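HTH-type transcriptional regulator YgaV (Escherichia coli K12, PDB 3CUO) regulates transcription on a large scale in response to sulfide, acting as both repressor and activator and, without sulfide, holding down many anaerobic respiratory genes. Local coordinates at residues L30-A41 and I77-N87. Numbering follows the deposited sequence.
Sequences LCMLSGSPGTSA and ILYSIKNEAVN
Thr39 and Tyr79 pair in antiparallel fashion through two backbone hydrogen bonds, Thr39 N to Tyr79 O and Tyr79 N to Thr39 O, each 2.9 Å long. Gly38 N adds a weak, bent hydrogen bond to the same Tyr79 O, so Gly38 and Thr39 together face one residue as a G1 bulge, with Gly38 at positive phi. Thr39 OG1 turns back to Ser36 O at 2.7 Å and ties the strand to the preceding turn. Tyr79 holds CG anti to its carbonyl carbon and beside its backbone N (chi1 -58°), which brings the CD2 edge of the ring to Thr39 O, lying in the ring plane, and CE2 to the methyl of Ala41; Leu59 and Arg63 of helix 52-64 also touch this side chain. Leu78 rests CB on Gly38 CA and sends CD2 to Ser40 CB. Beyond the bulge, Pro37 CB meets Ser80 CB at 3.6 Å, while Ser80 OG is hydrogen-bonded to Asp69 OD1 on strand 68-72. Ile81 points CD1 into the end of helix 24-33, 3.7 Å from Leu33 CB and close to Leu30 O, the carbonyl that accepts from Ser34 OG. A water bridges Leu33 O and Ile81 N. Farther along, the Leu30 and Val86 side chains cross at about a right angle, CD1 against CG1 at 3.9 Å. A short strand leading into the predicted helix-turn-helix and pairing with a wing strand is characteristic of the winged-helix fold of ArsR-family regulators.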
ATOM      1  N   LEU A  30     -11.710   2.399   5.572  1.00 40.27           N
ATOM      2  CA  LEU A  30     -11.480   3.382   4.489  1.00 41.61           C
ATOM      3  C   LEU A  30     -12.462   3.208   3.356  1.00 42.80           C
ATOM      4  O   LEU A  30     -12.972   4.193   2.885  1.00 44.72           O
ATOM      5  CB  LEU A  30     -10.032   3.367   4.007  1.00 41.64           C
ATOM      6  CG  LEU A  30      -8.964   3.649   5.040  1.00 38.53           C
ATOM      7  CD1 LEU A  30      -7.572   3.355   4.468  1.00 36.20           C
ATOM      8  CD2 LEU A  30      -9.023   5.081   5.558  1.00 38.04           C
ATOM      9  N   CYS A  31     -12.834   1.967   3.005  1.00 46.47           N
ATOM     10  CA  CYS A  31     -13.918   1.751   2.028  1.00 47.33           C
ATOM     11  C   CYS A  31     -15.244   2.293   2.517  1.00 48.77           C
ATOM     12  O   CYS A  31     -15.955   2.961   1.745  1.00 50.34           O
ATOM     13  CB  CYS A  31     -14.160   0.281   1.729  1.00 49.20           C
ATOM     14  SG  CYS A  31     -12.929  -0.494   0.739  1.00 54.88           S
ATOM     15  N   MET A  32     -15.627   1.945   3.758  1.00 48.38           N
ATOM     16  CA  MET A  32     -16.852   2.493   4.338  1.00 47.99           C
ATOM     17  C   MET A  32     -16.834   4.002   4.384  1.00 48.33           C
ATOM     18  O   MET A  32     -17.872   4.676   4.218  1.00 47.83           O
ATOM     19  CB  MET A  32     -17.082   1.947   5.766  1.00 48.18           C
ATOM     20  CG  MET A  32     -18.531   2.160   6.321  1.00 52.07           C
ATOM     21  SD  MET A  32     -19.816   1.151   5.443  1.00 48.44           S
ATOM     22  CE  MET A  32     -19.146  -0.444   5.321  1.00 54.21           C
ATOM     23  N   LEU A  33     -15.684   4.582   4.688  1.00 47.08           N
ATOM     24  CA  LEU A  33     -15.646   6.030   4.767  1.00 48.01           C
ATOM     25  C   LEU A  33     -15.710   6.698   3.406  1.00 49.13           C
ATOM     26  O   LEU A  33     -16.075   7.851   3.339  1.00 49.71           O
ATOM     27  CB  LEU A  33     -14.418   6.505   5.538  1.00 46.88           C
ATOM     28  CG  LEU A  33     -14.276   6.158   7.029  1.00 43.85           C
ATOM     29  CD1 LEU A  33     -12.950   6.825   7.507  1.00 39.63           C
ATOM     30  CD2 LEU A  33     -15.502   6.605   7.794  1.00 42.86           C
ATOM     31  N   SER A  34     -15.316   6.020   2.322  1.00 52.12           N
ATOM     32  CA  SER A  34     -15.353   6.661   0.993  1.00 54.21           C
ATOM     33  C   SER A  34     -16.742   7.181   0.682  1.00 54.90           C
ATOM     34  O   SER A  34     -17.748   6.448   0.751  1.00 55.78           O
ATOM     35  CB  SER A  34     -14.938   5.699  -0.126  1.00 54.66           C
ATOM     36  OG  SER A  34     -13.647   5.143   0.088  1.00 59.72           O
ATOM     37  N   GLY A  35     -16.810   8.456   0.349  1.00 56.49           N
ATOM     38  CA  GLY A  35     -18.068   9.092   0.010  1.00 57.52           C
ATOM     39  C   GLY A  35     -18.929   9.450   1.193  1.00 59.26           C
ATOM     40  O   GLY A  35     -19.930  10.197   1.044  1.00 60.58           O
ATOM     41  N   SER A  36     -18.557   8.972   2.381  1.00 59.60           N
ATOM     42  CA  SER A  36     -19.502   8.931   3.502  1.00 59.16           C
ATOM     43  C   SER A  36     -18.890   9.532   4.712  1.00 58.26           C
ATOM     44  O   SER A  36     -18.697   8.860   5.722  1.00 57.87           O
ATOM     45  CB  SER A  36     -19.912   7.503   3.788  1.00 59.33           C
ATOM     46  OG  SER A  36     -20.191   6.849   2.566  1.00 62.83           O
ATOM     47  N   PRO A  37     -18.643  10.836   4.639  1.00 57.87           N
ATOM     48  CA  PRO A  37     -17.909  11.508   5.659  1.00 56.55           C
ATOM     49  C   PRO A  37     -18.813  11.620   6.867  1.00 54.67           C
ATOM     50  O   PRO A  37     -20.028  11.533   6.738  1.00 56.81           O
ATOM     51  CB  PRO A  37     -17.674  12.884   5.048  1.00 57.51           C
ATOM     52  CG  PRO A  37     -18.903  13.091   4.209  1.00 58.14           C
ATOM     53  CD  PRO A  37     -19.184  11.781   3.641  1.00 58.27           C
ATOM     54  N   GLY A  38     -18.216  11.788   8.030  1.00 51.33           N
ATOM     55  CA  GLY A  38     -18.934  11.903   9.228  1.00 48.58           C
ATOM     56  C   GLY A  38     -19.532  10.566   9.590  1.00 46.46           C
ATOM     57  O   GLY A  38     -20.699  10.478   9.931  1.00 45.97           O
ATOM     58  N   THR A  39     -18.715   9.535   9.592  1.00 45.20           N
ATOM     59  CA  THR A  39     -19.197   8.239  10.070  1.00 45.05           C
ATOM     60  C   THR A  39     -18.645   7.965  11.464  1.00 44.31           C
ATOM     61  O   THR A  39     -17.453   8.112  11.722  1.00 44.07           O
ATOM     62  CB  THR A  39     -18.794   7.087   9.103  1.00 44.77           C
ATOM     63  OG1 THR A  39     -19.318   7.320   7.788  1.00 40.84           O
ATOM     64  CG2 THR A  39     -19.274   5.769   9.620  1.00 42.44           C
ATOM     65  N   SER A  40     -19.503   7.477  12.328  1.00 44.22           N
ATOM     66  CA  SER A  40     -19.127   7.164  13.704  1.00 45.58           C
ATOM     67  C   SER A  40     -18.336   5.868  13.921  1.00 45.03           C
ATOM     68  O   SER A  40     -18.379   4.932  13.145  1.00 44.74           O
ATOM     69  CB  SER A  40     -20.385   7.156  14.590  1.00 45.33           C
ATOM     70  OG  SER A  40     -21.307   6.183  14.127  1.00 47.08           O
ATOM     71  N   ALA A  41     -17.582   5.824  15.013  1.00 45.12           N
ATOM     72  CA  ALA A  41     -16.892   4.592  15.421  1.00 44.45           C
ATOM     73  C   ALA A  41     -17.781   3.355  15.596  1.00 43.65           C
ATOM     74  O   ALA A  41     -17.411   2.249  15.223  1.00 43.73           O
ATOM     75  CB  ALA A  41     -16.082   4.855  16.666  1.00 46.31           C
ATOM     76  N   ILE A  77     -17.864  11.501  18.035  1.00 38.92           N
ATOM     77  CA  ILE A  77     -16.797  11.771  17.085  1.00 40.23           C
ATOM     78  C   ILE A  77     -17.155  11.048  15.820  1.00 37.83           C
ATOM     79  O   ILE A  77     -17.495   9.835  15.839  1.00 37.94           O
ATOM     80  CB  ILE A  77     -15.406  11.275  17.559  1.00 39.78           C
ATOM     81  CG1 ILE A  77     -15.057  11.798  18.939  1.00 43.15           C
ATOM     82  CG2 ILE A  77     -14.285  11.590  16.543  1.00 39.44           C
ATOM     83  CD1 ILE A  77     -14.652  10.693  19.870  1.00 49.74           C
ATOM     84  N   LEU A  78     -17.004  11.762  14.722  1.00 36.32           N
ATOM     85  CA  LEU A  78     -17.247  11.259  13.392  1.00 37.43           C
ATOM     86  C   LEU A  78     -15.966  11.402  12.566  1.00 38.02           C
ATOM     87  O   LEU A  78     -15.250  12.372  12.714  1.00 36.38           O
ATOM     88  CB  LEU A  78     -18.352  12.102  12.739  1.00 39.80           C
ATOM     89  CG  LEU A  78     -19.681  12.255  13.511  1.00 41.50           C
ATOM     90  CD1 LEU A  78     -20.661  13.180  12.762  1.00 43.58           C
ATOM     91  CD2 LEU A  78     -20.342  10.871  13.812  1.00 41.39           C
ATOM     92  N   TYR A  79     -15.753  10.464  11.637  1.00 37.50           N
ATOM     93  CA  TYR A  79     -14.582  10.339  10.893  1.00 38.40           C
ATOM     94  C   TYR A  79     -14.882  10.437   9.388  1.00 39.32           C
ATOM     95  O   TYR A  79     -15.957  10.017   8.923  1.00 39.82           O
ATOM     96  CB  TYR A  79     -13.902   8.976  11.210  1.00 39.19           C
ATOM     97  CG  TYR A  79     -13.571   8.789  12.683  1.00 39.02           C
ATOM     98  CD1 TYR A  79     -12.324   9.110  13.167  1.00 41.31           C
ATOM     99  CD2 TYR A  79     -14.507   8.307  13.569  1.00 40.84           C
ATOM    100  CE1 TYR A  79     -12.026   8.961  14.499  1.00 41.42           C
ATOM    101  CE2 TYR A  79     -14.206   8.169  14.923  1.00 41.45           C
ATOM    102  CZ  TYR A  79     -12.938   8.494  15.356  1.00 40.77           C
ATOM    103  OH  TYR A  79     -12.549   8.330  16.684  1.00 41.74           O
ATOM    104  N   SER A  80     -13.913  10.976   8.662  1.00 38.71           N
ATOM    105  CA  SER A  80     -13.970  11.140   7.214  1.00 39.76           C
ATOM    106  C   SER A  80     -12.559  10.957   6.595  1.00 39.65           C
ATOM    107  O   SER A  80     -11.515  11.149   7.253  1.00 37.14           O
ATOM    108  CB  SER A  80     -14.645  12.509   6.896  1.00 40.09           C
ATOM    109  OG  SER A  80     -13.649  13.476   6.643  1.00 48.66           O
ATOM    110  N   ILE A  81     -12.511  10.599   5.311  1.00 40.38           N
ATOM    111  CA  ILE A  81     -11.234  10.538   4.609  1.00 41.46           C
ATOM    112  C   ILE A  81     -10.724  11.925   4.427  1.00 43.48           C
ATOM    113  O   ILE A  81     -11.469  12.760   4.027  1.00 46.35           O
ATOM    114  CB  ILE A  81     -11.259   9.707   3.305  1.00 41.59           C
ATOM    115  CG1 ILE A  81     -11.248   8.221   3.715  1.00 39.74           C
ATOM    116  CG2 ILE A  81      -9.949  10.023   2.432  1.00 41.61           C
ATOM    117  CD1 ILE A  81     -11.919   7.321   2.869  1.00 44.53           C
ATOM    118  N   LYS A  82      -9.454  12.134   4.793  1.00 43.84           N
ATOM    119  CA  LYS A  82      -8.724  13.371   4.642  1.00 44.53           C
ATOM    120  C   LYS A  82      -7.796  13.338   3.422  1.00 43.97           C
ATOM    121  O   LYS A  82      -7.840  14.216   2.611  1.00 42.90           O
ATOM    122  CB  LYS A  82      -7.831  13.651   5.881  1.00 44.36           C
ATOM    123  CG  LYS A  82      -7.280  15.151   5.935  1.00 46.07           C
ATOM    124  CD  LYS A  82      -6.063  15.308   6.797  1.00 46.83           C
ATOM    125  CE  LYS A  82      -5.233  16.558   6.409  1.00 49.75           C
ATOM    126  NZ  LYS A  82      -6.025  17.851   6.663  1.00 49.48           N
ATOM    127  N   ASN A  83      -6.952  12.309   3.324  1.00 44.91           N
ATOM    128  CA  ASN A  83      -5.927  12.219   2.270  1.00 44.92           C
ATOM    129  C   ASN A  83      -6.553  11.635   1.008  1.00 45.86           C
ATOM    130  O   ASN A  83      -6.961  10.464   0.981  1.00 45.65           O
ATOM    131  CB  ASN A  83      -4.786  11.321   2.763  1.00 44.57           C
ATOM    132  CG  ASN A  83      -3.625  11.378   1.895  1.00 45.18           C
ATOM    133  OD1 ASN A  83      -3.785  11.707   0.722  1.00 46.67           O
ATOM    134  ND2 ASN A  83      -2.416  11.115   2.436  1.00 44.60           N
ATOM    135  N   GLU A  84      -6.597  12.393  -0.068  1.00 45.99           N
ATOM    136  CA  GLU A  84      -7.219  11.883  -1.262  1.00 47.67           C
ATOM    137  C   GLU A  84      -6.425  10.750  -1.907  1.00 46.69           C
ATOM    138  O   GLU A  84      -7.018   9.995  -2.611  1.00 47.17           O
ATOM    139  CB  GLU A  84      -7.593  12.990  -2.244  1.00 49.62           C
ATOM    140  CG  GLU A  84      -9.046  13.508  -1.996  1.00 51.70           C
ATOM    141  CD  GLU A  84      -9.339  14.843  -2.727  1.00 54.27           C
ATOM    142  OE1 GLU A  84      -8.483  15.295  -3.544  1.00 65.03           O
ATOM    143  OE2 GLU A  84     -10.409  15.476  -2.481  1.00 60.87           O
ATOM    144  N   ALA A  85      -5.112  10.649  -1.651  1.00 44.86           N
ATOM    145  CA  ALA A  85      -4.325   9.489  -2.012  1.00 45.01           C
ATOM    146  C   ALA A  85      -4.954   8.152  -1.580  1.00 44.00           C
ATOM    147  O   ALA A  85      -4.736   7.132  -2.216  1.00 43.35           O
ATOM    148  CB  ALA A  85      -2.941   9.608  -1.459  1.00 44.63           C
ATOM    149  N   VAL A  86      -5.731   8.202  -0.497  1.00 42.42           N
ATOM    150  CA  VAL A  86      -6.439   7.049   0.028  1.00 41.89           C
ATOM    151  C   VAL A  86      -7.475   6.636  -0.968  1.00 40.48           C
ATOM    152  O   VAL A  86      -7.549   5.492  -1.355  1.00 38.83           O
ATOM    153  CB  VAL A  86      -7.059   7.313   1.434  1.00 40.95           C
ATOM    154  CG1 VAL A  86      -7.991   6.205   1.772  1.00 43.28           C
ATOM    155  CG2 VAL A  86      -5.931   7.474   2.481  1.00 38.88           C
ATOM    156  N   ASN A  87      -8.237   7.597  -1.427  1.00 40.31           N
ATOM    157  CA  ASN A  87      -9.263   7.319  -2.412  1.00 40.38           C
ATOM    158  C   ASN A  87      -8.646   6.754  -3.703  1.00 39.17           C
ATOM    159  O   ASN A  87      -9.222   5.843  -4.312  1.00 38.55           O
ATOM    160  CB  ASN A  87     -10.015   8.587  -2.703  1.00 42.02           C
ATOM    161  CG  ASN A  87     -10.946   8.993  -1.530  1.00 44.43           C
ATOM    162  OD1 ASN A  87     -11.036  10.164  -1.165  1.00 54.51           O
ATOM    163  ND2 ASN A  87     -11.587   8.031  -0.951  1.00 47.95           N
TER
HETATM  164  O   HOH W   1     -14.886  10.203   3.983  1.00 41.18           O